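Local coordinates for TOXN (Bacillus thuringiensis, PDB 4ATO), which cleaves RNA within A-rich sequences as the toxic endoribonuclease of a type III toxin-antitoxin system and is held inactive by its pseudoknot antitoxin RNA, ToxI, at residues 10-15 / 37-42; 54-59 / 81-86; 69-74 / 119-124. All coordinates share one frame; numbering follows the deposited sequence.

Interaction 1 of 3, residues 10-15 / 37-42. With nucleotides of chain B.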
loop_
_atom_site.group_PDB
_atom_site.type_symbol
_atom_site.label_atom_id
_atom_site.label_comp_id
_atom_site.label_asym_id
_atom_site.label_seq_id
_atom_site.Cartn_x
_atom_site.Cartn_y
_atom_site.Cartn_z
ATOM N N HIS A 10 -18.513 8.980 24.767
ATOM C CA HIS A 10 -19.447 9.663 25.654
ATOM C C HIS A 10 -20.052 8.690 26.647
ATOM O O HIS A 10 -20.151 7.490 26.373
ATOM C CB HIS A 10 -20.592 10.293 24.866
ATOM C CG HIS A 10 -20.158 11.324 23.872
ATOM N ND1 HIS A 10 -19.624 10.998 22.642
ATOM C CD2 HIS A 10 -20.180 12.677 23.925
ATOM C CE1 HIS A 10 -19.335 12.105 21.982
ATOM N NE2 HIS A 10 -19.658 13.138 22.740
ATOM N N THR A 11 -20.460 9.213 27.800
ATOM C CA THR A 11 -21.388 8.497 28.667
ATOM C C THR A 11 -22.758 9.150 28.516
ATOM O O THR A 11 -22.858 10.338 28.219
ATOM C CB THR A 11 -20.968 8.560 30.132
ATOM O OG1 THR A 11 -20.819 9.931 30.517
ATOM C CG2 THR A 11 -19.647 7.825 30.341
ATOM N N ILE A 12 -23.809 8.366 28.706
ATOM C CA ILE A 12 -25.161 8.880 28.575
ATOM C C ILE A 12 -25.887 8.769 29.920
ATOM O O ILE A 12 -25.704 7.791 30.648
ATOM C CB ILE A 12 -25.922 8.160 27.431
ATOM C CG1 ILE A 12 -25.441 8.679 26.072
ATOM C CG2 ILE A 12 -27.413 8.432 27.506
ATOM C CD1 ILE A 12 -24.182 8.078 25.566
ATOM N N SER A 13 -26.678 9.783 30.264
ATOM C CA SER A 13 -27.331 9.816 31.568
ATOM C C SER A 13 -28.313 8.659 31.679
ATOM O O SER A 13 -29.023 8.340 30.722
ATOM C CB SER A 13 -28.043 11.155 31.808
ATOM O OG SER A 13 -29.235 11.249 31.046
ATOM N N THR A 14 -28.337 8.024 32.843
ATOM C CA THR A 14 -29.173 6.850 33.034
ATOM C C THR A 14 -30.645 7.224 32.992
ATOM O O THR A 14 -31.493 6.389 32.689
ATOM C CB THR A 14 -28.863 6.150 34.354
ATOM O OG1 THR A 14 -29.273 6.986 35.442
ATOM C CG2 THR A 14 -27.379 5.892 34.457
ATOM N N GLU A 15 -30.944 8.483 33.290
ATOM C CA GLU A 15 -32.317 8.964 33.206
ATOM C C GLU A 15 -32.801 8.858 31.771
ATOM O O GLU A 15 -33.878 8.322 31.506
ATOM C CB GLU A 15 -32.426 10.418 33.668
ATOM C CG GLU A 15 -32.715 10.599 35.140
ATOM C CD GLU A 15 -33.446 11.903 35.418
ATOM O OE1 GLU A 15 -33.900 12.545 34.446
ATOM O OE2 GLU A 15 -33.570 12.288 36.602
ATOM N N ARG A 37 -21.627 2.882 30.745
ATOM C CA ARG A 37 -21.328 2.338 29.420
ATOM C C ARG A 37 -20.961 3.417 28.412
ATOM O O ARG A 37 -21.754 4.312 28.137
ATOM C CB ARG A 37 -22.500 1.508 28.893
ATOM C CG ARG A 37 -22.234 0.855 27.547
ATOM C CD ARG A 37 -23.512 0.274 26.963
ATOM N NE ARG A 37 -24.147 -0.660 27.887
ATOM C CZ ARG A 37 -23.857 -1.959 27.958
ATOM N NH1 ARG A 37 -22.932 -2.490 27.163
ATOM N NH2 ARG A 37 -24.489 -2.727 28.835
ATOM N N PRO A 38 -19.743 3.334 27.858
ATOM C CA PRO A 38 -19.327 4.359 26.906
ATOM C C PRO A 38 -19.923 4.097 25.531
ATOM O O PRO A 38 -20.149 2.947 25.148
ATOM C CB PRO A 38 -17.800 4.227 26.886
ATOM C CG PRO A 38 -17.529 2.814 27.285
ATOM C CD PRO A 38 -18.683 2.347 28.131
ATOM N N TYR A 39 -20.197 5.184 24.824
ATOM C CA TYR A 39 -20.760 5.166 23.492
ATOM C C TYR A 39 -19.832 5.974 22.600
ATOM O O TYR A 39 -19.210 6.933 23.055
ATOM C CB TYR A 39 -22.114 5.878 23.487
ATOM C CG TYR A 39 -23.277 5.095 24.057
ATOM C CD1 TYR A 39 -23.349 4.801 25.412
ATOM C CD2 TYR A 39 -24.325 4.674 23.233
ATOM C CE1 TYR A 39 -24.430 4.091 25.939
ATOM C CE2 TYR A 39 -25.398 3.960 23.748
ATOM C CZ TYR A 39 -25.443 3.672 25.103
ATOM O OH TYR A 39 -26.502 2.965 25.620
ATOM N N VAL A 40 -19.764 5.615 21.327
ATOM C CA VAL A 40 -19.004 6.393 20.360
ATOM C C VAL A 40 -19.954 7.256 19.541
ATOM O O VAL A 40 -21.025 6.808 19.137
ATOM C CB VAL A 40 -18.187 5.478 19.428
ATOM C CG1 VAL A 40 -17.513 6.280 18.344
ATOM C CG2 VAL A 40 -17.163 4.719 20.229
ATOM N N GLY A 41 -19.577 8.507 19.319
ATOM C CA GLY A 41 -20.421 9.403 18.553
ATOM C C GLY A 41 -20.312 9.154 17.059
ATOM O O GLY A 41 -19.217 9.149 16.497
ATOM N N VAL A 42 -21.451 8.932 16.418
ATOM C CA VAL A 42 -21.519 8.860 14.964
ATOM C C VAL A 42 -21.089 10.216 14.427
ATOM O O VAL A 42 -21.532 11.252 14.936
ATOM C CB VAL A 42 -22.946 8.530 14.493
ATOM C CG1 VAL A 42 -23.085 8.759 12.994
ATOM C CG2 VAL A 42 -23.292 7.078 14.852
ATOM O "O5'" A B 1 -24.371 -5.645 28.350
ATOM C "C5'" A B 1 -23.954 -6.532 29.379
ATOM C "C4'" A B 1 -25.077 -7.426 29.827
ATOM O "O4'" A B 1 -26.190 -6.617 30.276
ATOM C "C3'" A B 1 -25.674 -8.327 28.761
ATOM O "O3'" A B 1 -24.925 -9.518 28.579
ATOM C "C2'" A B 1 -27.086 -8.575 29.280
ATOM O "O2'" A B 1 -27.075 -9.587 30.268
ATOM C "C1'" A B 1 -27.407 -7.253 29.964
ATOM N N9 A B 1 -28.215 -6.341 29.127
ATOM C C8 A B 1 -27.824 -5.096 28.695
ATOM N N7 A B 1 -28.746 -4.459 28.011
ATOM C C5 A B 1 -29.829 -5.331 28.004
ATOM C C6 A B 1 -31.121 -5.228 27.443
ATOM N N6 A B 1 -31.559 -4.170 26.747
ATOM N N1 A B 1 -31.959 -6.268 27.618
ATOM C C2 A B 1 -31.520 -7.327 28.313
ATOM N N3 A B 1 -30.335 -7.537 28.888
ATOM C C4 A B 1 -29.519 -6.491 28.696
HETATM O O HOH W 1 -23.382 5.632 29.799
#

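Interaction 2 of 3, residues 54-59 / 81-86. With nucleotides of chain C; nucleotides of chain B.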
loop_
_atom_site.group_PDB
_atom_site.type_symbol
_atom_site.label_atom_id
_atom_site.label_comp_id
_atom_site.label_asym_id
_atom_site.label_seq_id
_atom_site.Cartn_x
_atom_site.Cartn_y
_atom_site.Cartn_z
ATOM N N PRO A 54 -23.194 2.182 21.291
ATOM C CA PRO A 54 -22.737 1.623 22.568
ATOM C C PRO A 54 -21.600 0.610 22.421
ATOM O O PRO A 54 -21.563 -0.149 21.462
ATOM C CB PRO A 54 -23.994 0.923 23.110
ATOM C CG PRO A 54 -24.793 0.576 21.858
ATOM C CD PRO A 54 -24.550 1.725 20.923
ATOM N N LEU A 55 -20.687 0.617 23.385
ATOM C CA LEU A 55 -19.654 -0.403 23.499
ATOM C C LEU A 55 -20.095 -1.511 24.435
ATOM O O LEU A 55 -20.830 -1.266 25.390
ATOM C CB LEU A 55 -18.372 0.214 24.057
ATOM C CG LEU A 55 -17.533 0.942 23.018
ATOM C CD1 LEU A 55 -16.438 1.771 23.667
ATOM C CD2 LEU A 55 -16.961 -0.108 22.069
ATOM N N THR A 56 -19.637 -2.727 24.168
ATOM C CA THR A 56 -19.796 -3.816 25.124
ATOM C C THR A 56 -18.464 -4.528 25.295
ATOM O O THR A 56 -17.629 -4.487 24.398
ATOM C CB THR A 56 -20.887 -4.812 24.695
ATOM O OG1 THR A 56 -21.007 -5.859 25.672
ATOM C CG2 THR A 56 -20.576 -5.407 23.337
ATOM N N SER A 57 -18.262 -5.154 26.453
ATOM C CA SER A 57 -17.084 -5.990 26.688
ATOM C C SER A 57 -17.369 -7.479 26.476
ATOM O O SER A 57 -16.487 -8.315 26.683
ATOM C CB SER A 57 -16.551 -5.792 28.111
ATOM O OG SER A 57 -17.437 -6.372 29.050
ATOM N N ARG A 58 -18.592 -7.823 26.076
ATOM C CA ARG A 58 -18.909 -9.229 25.799
ATOM C C ARG A 58 -18.287 -9.662 24.466
ATOM O O ARG A 58 -18.988 -9.944 23.495
ATOM C CB ARG A 58 -20.428 -9.472 25.809
ATOM C CG ARG A 58 -21.167 -9.062 27.107
ATOM C CD ARG A 58 -20.724 -9.875 28.339
ATOM N NE ARG A 58 -19.487 -9.352 28.911
ATOM C CZ ARG A 58 -18.593 -10.078 29.582
ATOM N NH1 ARG A 58 -18.802 -11.375 29.782
ATOM N NH2 ARG A 58 -17.484 -9.504 30.048
ATOM N N ASN A 59 -16.962 -9.721 24.441
ATOM C CA ASN A 59 -16.185 -9.900 23.218
ATOM C C ASN A 59 -16.332 -11.236 22.487
ATOM O O ASN A 59 -15.969 -11.336 21.312
ATOM C CB ASN A 59 -14.703 -9.656 23.512
ATOM C CG ASN A 59 -14.420 -8.225 23.922
ATOM O OD1 ASN A 59 -15.028 -7.292 23.405
ATOM N ND2 ASN A 59 -13.488 -8.046 24.851
ATOM N N VAL A 81 -16.702 -4.382 21.551
ATOM C CA VAL A 81 -17.444 -4.533 20.307
ATOM C C VAL A 81 -18.439 -3.388 20.258
ATOM O O VAL A 81 -19.155 -3.140 21.238
ATOM C CB VAL A 81 -18.210 -5.892 20.262
ATOM C CG1 VAL A 81 -18.965 -6.037 18.952
ATOM C CG2 VAL A 81 -17.250 -7.063 20.432
ATOM N N LEU A 82 -18.473 -2.661 19.149
ATOM C CA LEU A 82 -19.474 -1.607 19.018
ATOM C C LEU A 82 -20.739 -2.248 18.502
ATOM O O LEU A 82 -20.706 -2.924 17.469
ATOM C CB LEU A 82 -19.043 -0.534 18.032
ATOM C CG LEU A 82 -18.116 0.575 18.522
ATOM C CD1 LEU A 82 -17.550 1.319 17.315
ATOM C CD2 LEU A 82 -18.883 1.516 19.427
ATOM N N LEU A 83 -21.847 -2.028 19.210
ATOM C CA LEU A 83 -23.144 -2.574 18.809
ATOM C C LEU A 83 -23.938 -1.591 17.940
ATOM O O LEU A 83 -24.753 -0.807 18.451
ATOM C CB LEU A 83 -23.962 -2.926 20.049
ATOM C CG LEU A 83 -23.220 -3.819 21.047
ATOM C CD1 LEU A 83 -24.081 -4.072 22.310
ATOM C CD2 LEU A 83 -22.801 -5.134 20.394
ATOM N N VAL A 84 -23.721 -1.614 16.631
ATOM C CA VAL A 84 -24.456 -0.658 15.808
ATOM C C VAL A 84 -25.961 -0.945 15.828
ATOM O O VAL A 84 -26.761 -0.016 15.692
ATOM C CB VAL A 84 -23.851 -0.442 14.382
ATOM C CG1 VAL A 84 -22.683 -1.372 14.131
ATOM C CG2 VAL A 84 -24.910 -0.543 13.290
ATOM N N ASN A 85 -26.345 -2.196 16.089
ATOM C CA ASN A 85 -27.765 -2.540 16.263
ATOM C C ASN A 85 -28.434 -1.832 17.445
ATOM O O ASN A 85 -29.651 -1.659 17.454
ATOM C CB ASN A 85 -27.967 -4.051 16.409
ATOM C CG ASN A 85 -27.123 -4.659 17.536
ATOM O OD1 ASN A 85 -25.944 -4.336 17.684
ATOM N ND2 ASN A 85 -27.729 -5.538 18.328
ATOM N N ASN A 86 -27.647 -1.443 18.448
ATOM C CA ASN A 86 -28.203 -0.730 19.601
ATOM C C ASN A 86 -27.889 0.773 19.633
ATOM O O ASN A 86 -27.952 1.387 20.690
ATOM C CB ASN A 86 -27.719 -1.358 20.913
ATOM C CG ASN A 86 -28.112 -2.826 21.051
ATOM O OD1 ASN A 86 -27.367 -3.623 21.607
ATOM N ND2 ASN A 86 -29.287 -3.179 20.551
ATOM P P A C 33 -11.776 -4.755 34.593
ATOM O OP1 A C 33 -12.088 -4.669 36.041
ATOM O OP2 A C 33 -11.457 -6.081 34.004
ATOM O "O5'" A C 33 -12.919 -4.063 33.757
ATOM C "C5'" A C 33 -13.035 -2.651 33.696
ATOM C "C4'" A C 33 -14.165 -2.255 32.790
ATOM O "O4'" A C 33 -13.745 -2.443 31.405
ATOM C "C3'" A C 33 -15.423 -3.082 32.967
ATOM O "O3'" A C 33 -16.544 -2.285 32.644
ATOM C "C2'" A C 33 -15.264 -4.184 31.917
ATOM O "O2'" A C 33 -16.479 -4.736 31.453
ATOM C "C1'" A C 33 -14.511 -3.471 30.796
ATOM N N9 A C 33 -13.592 -4.354 30.084
ATOM C C8 A C 33 -12.752 -5.274 30.673
ATOM N N7 A C 33 -12.035 -5.954 29.817
ATOM C C5 A C 33 -12.432 -5.452 28.586
ATOM C C6 A C 33 -12.045 -5.765 27.273
ATOM N N6 A C 33 -11.129 -6.683 26.971
ATOM N N1 A C 33 -12.641 -5.081 26.270
ATOM C C2 A C 33 -13.555 -4.154 26.571
ATOM N N3 A C 33 -14.005 -3.772 27.761
ATOM C C4 A C 33 -13.406 -4.475 28.735
ATOM P P A B 3 -27.916 -14.183 24.335
ATOM O OP1 A B 3 -27.888 -15.663 24.447
ATOM O OP2 A B 3 -26.627 -13.450 24.277
ATOM O "O5'" A B 3 -28.852 -13.746 23.123
ATOM C "C5'" A B 3 -30.186 -14.233 23.018
ATOM C "C4'" A B 3 -30.951 -13.516 21.935
ATOM O "O4'" A B 3 -31.259 -12.166 22.365
ATOM C "C3'" A B 3 -30.216 -13.336 20.611
ATOM O "O3'" A B 3 -30.302 -14.484 19.778
ATOM C "C2'" A B 3 -30.881 -12.097 20.018
ATOM O "O2'" A B 3 -32.112 -12.432 19.401
ATOM C "C1'" A B 3 -31.185 -11.275 21.269
ATOM N N9 A B 3 -30.139 -10.269 21.551
ATOM C C8 A B 3 -28.929 -10.464 22.180
ATOM N N7 A B 3 -28.212 -9.371 22.314
ATOM C C5 A B 3 -29.003 -8.386 21.747
ATOM C C6 A B 3 -28.806 -7.007 21.567
ATOM N N6 A B 3 -27.707 -6.365 21.964
ATOM N N1 A B 3 -29.791 -6.299 20.968
ATOM C C2 A B 3 -30.892 -6.954 20.562
ATOM N N3 A B 3 -31.193 -8.250 20.668
ATOM C C4 A B 3 -30.196 -8.921 21.280
ATOM P P A B 2 -24.940 -10.290 27.170
ATOM O OP1 A B 2 -24.100 -11.495 27.335
ATOM O OP2 A B 2 -24.579 -9.296 26.122
ATOM O "O5'" A B 2 -26.460 -10.706 26.997
ATOM C "C5'" A B 2 -27.020 -11.796 27.706
ATOM C "C4'" A B 2 -28.469 -11.957 27.351
ATOM O "O4'" A B 2 -29.161 -10.714 27.616
ATOM C "C3'" A B 2 -28.744 -12.252 25.884
ATOM O "O3'" A B 2 -28.709 -13.635 25.606
ATOM C "C2'" A B 2 -30.107 -11.616 25.632
ATOM O "O2'" A B 2 -31.152 -12.498 26.022
ATOM C "C1'" A B 2 -30.096 -10.441 26.600
ATOM N N9 A B 2 -29.735 -9.150 25.972
ATOM C C8 A B 2 -28.514 -8.525 26.049
ATOM N N7 A B 2 -28.477 -7.348 25.473
ATOM C C5 A B 2 -29.774 -7.162 25.022
ATOM C C6 A B 2 -30.386 -6.103 24.331
ATOM N N6 A B 2 -29.737 -5.001 23.991
ATOM N N1 A B 2 -31.696 -6.209 24.014
ATOM C C2 A B 2 -32.333 -7.331 24.377
ATOM N N3 A B 2 -31.867 -8.394 25.028
ATOM C C4 A B 2 -30.564 -8.252 25.330
#

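Interaction 3 of 3, residues 69-74 / 119-124. With nucleotides of chain B; nucleotides of chain C.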
loop_
_atom_site.group_PDB
_atom_site.type_symbol
_atom_site.label_atom_id
_atom_site.label_comp_id
_atom_site.label_asym_id
_atom_site.label_seq_id
_atom_site.Cartn_x
_atom_site.Cartn_y
_atom_site.Cartn_z
ATOM N N VAL A 69 -18.845 -3.823 15.193
ATOM C CA VAL A 69 -17.452 -3.578 14.880
ATOM C C VAL A 69 -16.648 -4.073 16.072
ATOM O O VAL A 69 -16.797 -3.571 17.189
ATOM C CB VAL A 69 -17.189 -2.076 14.637
ATOM C CG1 VAL A 69 -15.691 -1.822 14.419
ATOM C CG2 VAL A 69 -18.026 -1.574 13.445
ATOM N N LYS A 70 -15.825 -5.082 15.836
ATOM C CA LYS A 70 -14.960 -5.609 16.867
ATOM C C LYS A 70 -13.681 -4.778 16.953
ATOM O O LYS A 70 -13.040 -4.494 15.941
ATOM C CB LYS A 70 -14.652 -7.075 16.581
ATOM C CG LYS A 70 -15.887 -7.950 16.650
ATOM C CD LYS A 70 -15.646 -9.372 16.158
ATOM C CE LYS A 70 -16.845 -10.262 16.525
ATOM N NZ LYS A 70 -16.705 -11.694 16.109
ATOM N N LEU A 71 -13.315 -4.371 18.141
ATOM C CA LEU A 71 -12.088 -3.643 18.362
ATOM C C LEU A 71 -10.971 -4.576 18.817
ATOM O O LEU A 71 -11.206 -5.470 19.574
ATOM C CB LEU A 71 -12.298 -2.571 19.410
ATOM C CG LEU A 71 -13.213 -1.396 19.140
ATOM C CD1 LEU A 71 -14.658 -1.766 19.348
ATOM C CD2 LEU A 71 -12.836 -0.235 20.016
ATOM N N PHE A 72 -9.760 -4.341 18.339
ATOM C CA PHE A 72 -8.602 -5.132 18.733
ATOM C C PHE A 72 -7.443 -4.223 19.119
ATOM O O PHE A 72 -7.275 -3.148 18.538
ATOM C CB PHE A 72 -8.162 -6.052 17.590
ATOM C CG PHE A 72 -9.214 -7.039 17.172
ATOM C CD1 PHE A 72 -10.134 -6.716 16.186
ATOM C CD2 PHE A 72 -9.284 -8.286 17.773
ATOM C CE1 PHE A 72 -11.106 -7.625 15.804
ATOM C CE2 PHE A 72 -10.245 -9.198 17.401
ATOM C CZ PHE A 72 -11.166 -8.870 16.417
ATOM N N ASP A 73 -6.641 -4.654 20.090
ATOM C CA ASP A 73 -5.450 -3.889 20.461
ATOM C C ASP A 73 -4.249 -4.346 19.637
ATOM O O ASP A 73 -4.375 -5.242 18.808
ATOM C CB ASP A 73 -5.200 -3.887 21.992
ATOM C CG ASP A 73 -4.559 -5.183 22.535
ATOM O OD1 ASP A 73 -4.179 -6.104 21.770
ATOM O OD2 ASP A 73 -4.424 -5.264 23.778
ATOM N N ASN A 74 -3.103 -3.741 19.848
ATOM C CA ASN A 74 -1.925 -4.039 19.062
ATOM C C ASN A 74 -1.405 -5.441 19.170
ATOM O O ASN A 74 -0.724 -5.896 18.308
ATOM C CB ASN A 74 -0.813 -3.075 19.391
ATOM C CG ASN A 74 -1.039 -1.735 18.787
ATOM O OD1 ASN A 74 -1.991 -1.540 18.056
ATOM N ND2 ASN A 74 -0.178 -0.802 19.085
ATOM N N LEU A 119 -7.365 4.521 19.884
ATOM C CA LEU A 119 -6.387 4.381 18.815
ATOM C C LEU A 119 -6.884 3.418 17.740
ATOM O O LEU A 119 -6.686 3.670 16.559
ATOM C CB LEU A 119 -5.020 3.965 19.350
ATOM C CG LEU A 119 -4.303 4.955 20.281
ATOM C CD1 LEU A 119 -2.928 4.421 20.655
ATOM C CD2 LEU A 119 -4.169 6.321 19.649
ATOM N N PHE A 120 -7.554 2.337 18.137
ATOM C CA PHE A 120 -8.122 1.429 17.143
ATOM C C PHE A 120 -9.206 2.133 16.319
ATOM O O PHE A 120 -9.249 1.995 15.094
ATOM C CB PHE A 120 -8.722 0.165 17.777
ATOM C CG PHE A 120 -9.417 -0.734 16.775
ATOM C CD1 PHE A 120 -10.764 -0.555 16.468
ATOM C CD2 PHE A 120 -8.707 -1.725 16.104
ATOM C CE1 PHE A 120 -11.399 -1.364 15.522
ATOM C CE2 PHE A 120 -9.326 -2.544 15.164
ATOM C CZ PHE A 120 -10.682 -2.366 14.869
ATOM N N LEU A 121 -10.088 2.869 16.991
ATOM C CA LEU A 121 -11.261 3.421 16.319
ATOM C C LEU A 121 -10.900 4.510 15.335
ATOM O O LEU A 121 -11.523 4.618 14.292
ATOM C CB LEU A 121 -12.301 3.931 17.317
ATOM C CG LEU A 121 -13.205 2.817 17.857
ATOM C CD1 LEU A 121 -14.124 3.354 18.930
ATOM C CD2 LEU A 121 -14.017 2.159 16.740
ATOM N N LYS A 122 -9.880 5.306 15.642
ATOM C CA LYS A 122 -9.527 6.372 14.717
ATOM C C LYS A 122 -9.012 5.814 13.386
ATOM O O LYS A 122 -8.996 6.516 12.396
ATOM C CB LYS A 122 -8.551 7.385 15.339
ATOM C CG LYS A 122 -7.112 6.961 15.387
ATOM C CD LYS A 122 -6.250 7.973 16.163
ATOM C CE LYS A 122 -5.897 9.200 15.333
ATOM N NZ LYS A 122 -4.750 9.948 15.959
ATOM N N GLU A 123 -8.610 4.548 13.363
ATOM C CA GLU A 123 -8.197 3.924 12.108
ATOM C C GLU A 123 -9.362 3.209 11.420
ATOM O O GLU A 123 -9.260 2.827 10.259
ATOM C CB GLU A 123 -7.041 2.944 12.341
ATOM C CG GLU A 123 -5.779 3.596 12.901
ATOM C CD GLU A 123 -5.310 4.795 12.073
ATOM O OE1 GLU A 123 -5.186 4.660 10.835
ATOM O OE2 GLU A 123 -5.072 5.873 12.660
ATOM N N ASN A 124 -10.472 3.043 12.136
ATOM C CA ASN A 124 -11.565 2.204 11.658
ATOM C C ASN A 124 -12.900 2.921 11.604
ATOM O O ASN A 124 -13.948 2.293 11.433
ATOM C CB ASN A 124 -11.694 0.943 12.528
ATOM C CG ASN A 124 -10.543 -0.013 12.331
ATOM O OD1 ASN A 124 -10.597 -0.885 11.462
ATOM N ND2 ASN A 124 -9.482 0.149 13.128
ATOM P P U B 16 -13.809 -13.719 14.811
ATOM O OP1 U B 16 -14.239 -12.886 15.962
ATOM O OP2 U B 16 -14.829 -14.503 14.082
ATOM O "O5'" U B 16 -12.972 -12.835 13.787
ATOM C "C5'" U B 16 -11.962 -11.951 14.246
ATOM C "C4'" U B 16 -11.246 -11.284 13.100
ATOM O "O4'" U B 16 -10.622 -12.287 12.245
ATOM C "C3'" U B 16 -12.120 -10.498 12.136
ATOM O "O3'" U B 16 -12.527 -9.236 12.638
ATOM C "C2'" U B 16 -11.242 -10.429 10.895
ATOM O "O2'" U B 16 -10.200 -9.480 11.059
ATOM C "C1'" U B 16 -10.627 -11.831 10.897
ATOM N N1 U B 16 -11.431 -12.760 10.076
ATOM C C2 U B 16 -11.270 -12.650 8.706
ATOM O O2 U B 16 -10.479 -11.873 8.190
ATOM N N3 U B 16 -12.058 -13.489 7.957
ATOM C C4 U B 16 -12.997 -14.384 8.439
ATOM O O4 U B 16 -13.642 -15.064 7.644
ATOM C C5 U B 16 -13.126 -14.419 9.865
ATOM C C6 U B 16 -12.363 -13.620 10.620
ATOM P P A C 11 -3.756 12.930 23.447
ATOM O OP1 A C 11 -3.349 13.631 24.690
ATOM O OP2 A C 11 -3.555 13.614 22.146
ATOM O "O5'" A C 11 -3.102 11.488 23.401
ATOM C "C5'" A C 11 -3.227 10.592 24.496
ATOM C "C4'" A C 11 -1.924 9.900 24.777
ATOM O "O4'" A C 11 -1.717 8.855 23.792
ATOM C "C3'" A C 11 -0.695 10.795 24.706
ATOM O "O3'" A C 11 0.252 10.352 25.657
ATOM C "C2'" A C 11 -0.159 10.542 23.308
ATOM O "O2'" A C 11 1.219 10.790 23.163
ATOM C "C1'" A C 11 -0.500 9.068 23.104
ATOM N N9 A C 11 -0.723 8.701 21.710
ATOM C C8 A C 11 -1.565 9.343 20.839
ATOM N N7 A C 11 -1.593 8.791 19.647
ATOM C C5 A C 11 -0.744 7.703 19.746
ATOM C C6 A C 11 -0.358 6.722 18.818
ATOM N N6 A C 11 -0.807 6.690 17.560
ATOM N N1 A C 11 0.522 5.776 19.226
ATOM C C2 A C 11 0.962 5.832 20.487
ATOM N N3 A C 11 0.668 6.708 21.447
ATOM C C4 A C 11 -0.194 7.634 21.011
ATOM P P U C 10 -5.817 13.021 18.005
ATOM O OP1 U C 10 -6.573 11.889 17.418
ATOM O OP2 U C 10 -6.156 14.403 17.582
ATOM O "O5'" U C 10 -5.836 12.930 19.585
ATOM C "C5'" U C 10 -7.057 13.036 20.306
ATOM C "C4'" U C 10 -6.817 13.219 21.783
ATOM O "O4'" U C 10 -8.100 13.305 22.458
ATOM C "C3'" U C 10 -6.060 12.080 22.465
ATOM O "O3'" U C 10 -5.325 12.599 23.583
ATOM C "C2'" U C 10 -7.194 11.205 22.976
ATOM O "O2'" U C 10 -6.841 10.353 24.038
ATOM C "C1'" U C 10 -8.212 12.261 23.406
ATOM N N1 U C 10 -9.607 11.797 23.402
ATOM C C2 U C 10 -10.298 11.855 24.598
ATOM O O2 U C 10 -9.802 12.250 25.632
ATOM N N3 U C 10 -11.606 11.448 24.549
ATOM C C4 U C 10 -12.271 10.972 23.435
ATOM O O4 U C 10 -13.449 10.623 23.551
ATOM C C5 U C 10 -11.489 10.945 22.228
ATOM C C6 U C 10 -10.215 11.355 22.245
#

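Interaction 1 of 3, residues 10-15 / 37-42
The ring of Tyr39 takes Ile12 over one face and has the carbonyl oxygen of His10 at its edge. The touching atom of Ile12 is the methyl CD1, 3.4 Å from Tyr39 CD1. The two side chains cross at about a right angle. Ile12 CG1 sits beside its own backbone N (chi1 -76°), and chi2 of 82° then turns CD1 onto the ring. The His10 ring has Gly41 N and Tyr39 O near its plane, at the edge. Its ND1 stays 4.2 Å from Gly41 N. Phe52 meets the same imidazole edge-to-face. The Arg37 guanidinium has O5' of A1 of chain B at its edge.

Two backbone bonds join the strands. His10 N donates to Tyr39 O and Tyr39 N donates to His10 O, each at 2.8 Å. A water bridges the two segments: it accepts from Ile12 N at 3.0 Å and donates to Arg37 O at 2.7 Å. Arg37 leads away from strand 9-12. Its NH2 hydrogen-bonds O5' of A1 of chain B at 3.0 Å and also Phe29 O, and NH1 bonds a modified RNA base and Leu55 O. His10 and Tyr39 form an antiparallel hydrogen-bonded pair in the central sheet of the SH3-like ToxN fold.

Interaction 2 of 3, residues 54-59 / 81-86
Thr56 and Val81 pair through both backbone groups. Thr56 N donates to Val81 O and Val81 N to Thr56 O, both at 3.0 Å. Pro54 has no N-H to give, but its O accepts from Leu83 N at 2.9 Å. These antiparallel strands, 51-56 and 78-89, are neighbours in the sheet of the ToxN fold. Leu55 CD2 meets Leu82 CD2 on one face, at 3.6 Å. On the other, Thr56 CG2 lies against Leu83 CD2. Thr56 OG1 is anti to its backbone N (chi1 -180°) and accepts from Arg58 N, which makes an ST turn. It also bonds a modified RNA base.

Residues just past the paired region bind RNA. Ser57 OG accepts a long bond from Arg58 NH2 and pairs with O2' of A33 of chain C at 3.1 Å. Asn86 grips the adenine of A3 of chain B twice: OD1 accepts from N6 at 2.8 Å, and ND2 donates to N1 at 3.2 Å. Asn86 CB rests on Pro54 CG, 3.6 Å away.

Interaction 3 of 3, residues 69-74 / 119-124
Phe120 drives its ring against the backbone of strand 68-72. The bond from Phe120 CA to CB points toward the strand, and CG is anti to the backbone N (chi1 175°). One face receives Leu71 CA in a CH-pi contact, 3.9 Å from the ring centroid, and Phe72 N above the rim. Phe120 CD2 is 3.2 Å from Phe72 O, the closest approach. Asn124 ND2 lies over the centre of the opposite face, 3.2 Å above the plane. It donates to Phe120 O at 2.7 Å, and the bond holds the amide over the ring. Here helix 108-139 packs across the edge strand of the antiparallel sheet. Leu71 CD2 touches Leu121 CG at 3.8 Å, on the buried side.

Between the segments the packing thins at Phe72. Phe120 CE2 lies at the edge of the Phe72 ring, 4.4 Å from its CD1. Outside, Lys70 NZ bonds OP1 of U16 of chain B at 2.7 Å, and Lys122 NZ bonds OP1 of U10 of chain C at 3.0 Å.

How the interactions relate
All three contacts reach one antiparallel sheet. Interactions 1 and 2 join neighbouring strands by backbone bonds, and interaction 3 sets a helix on the edge strand by apolar and ring contacts, partly onto the strand backbone. Interaction 2 is the most buried. Interactions 1 and 3 are partly buried, and interaction 3 lies farthest from the chain centre. The sheet carries one into the next: Pro38 O takes Leu55 N at 3.0 Å, and Leu82 N gives to Val69 O at 2.7 Å. Helix 108-139 ties them on one side, where Leu121 meets Val40 and Leu82. RNA chemistry differs: in interaction 2 Asn86 bonds the adenine of A3 of chain B, while the lysines of interaction 3 hold phosphates.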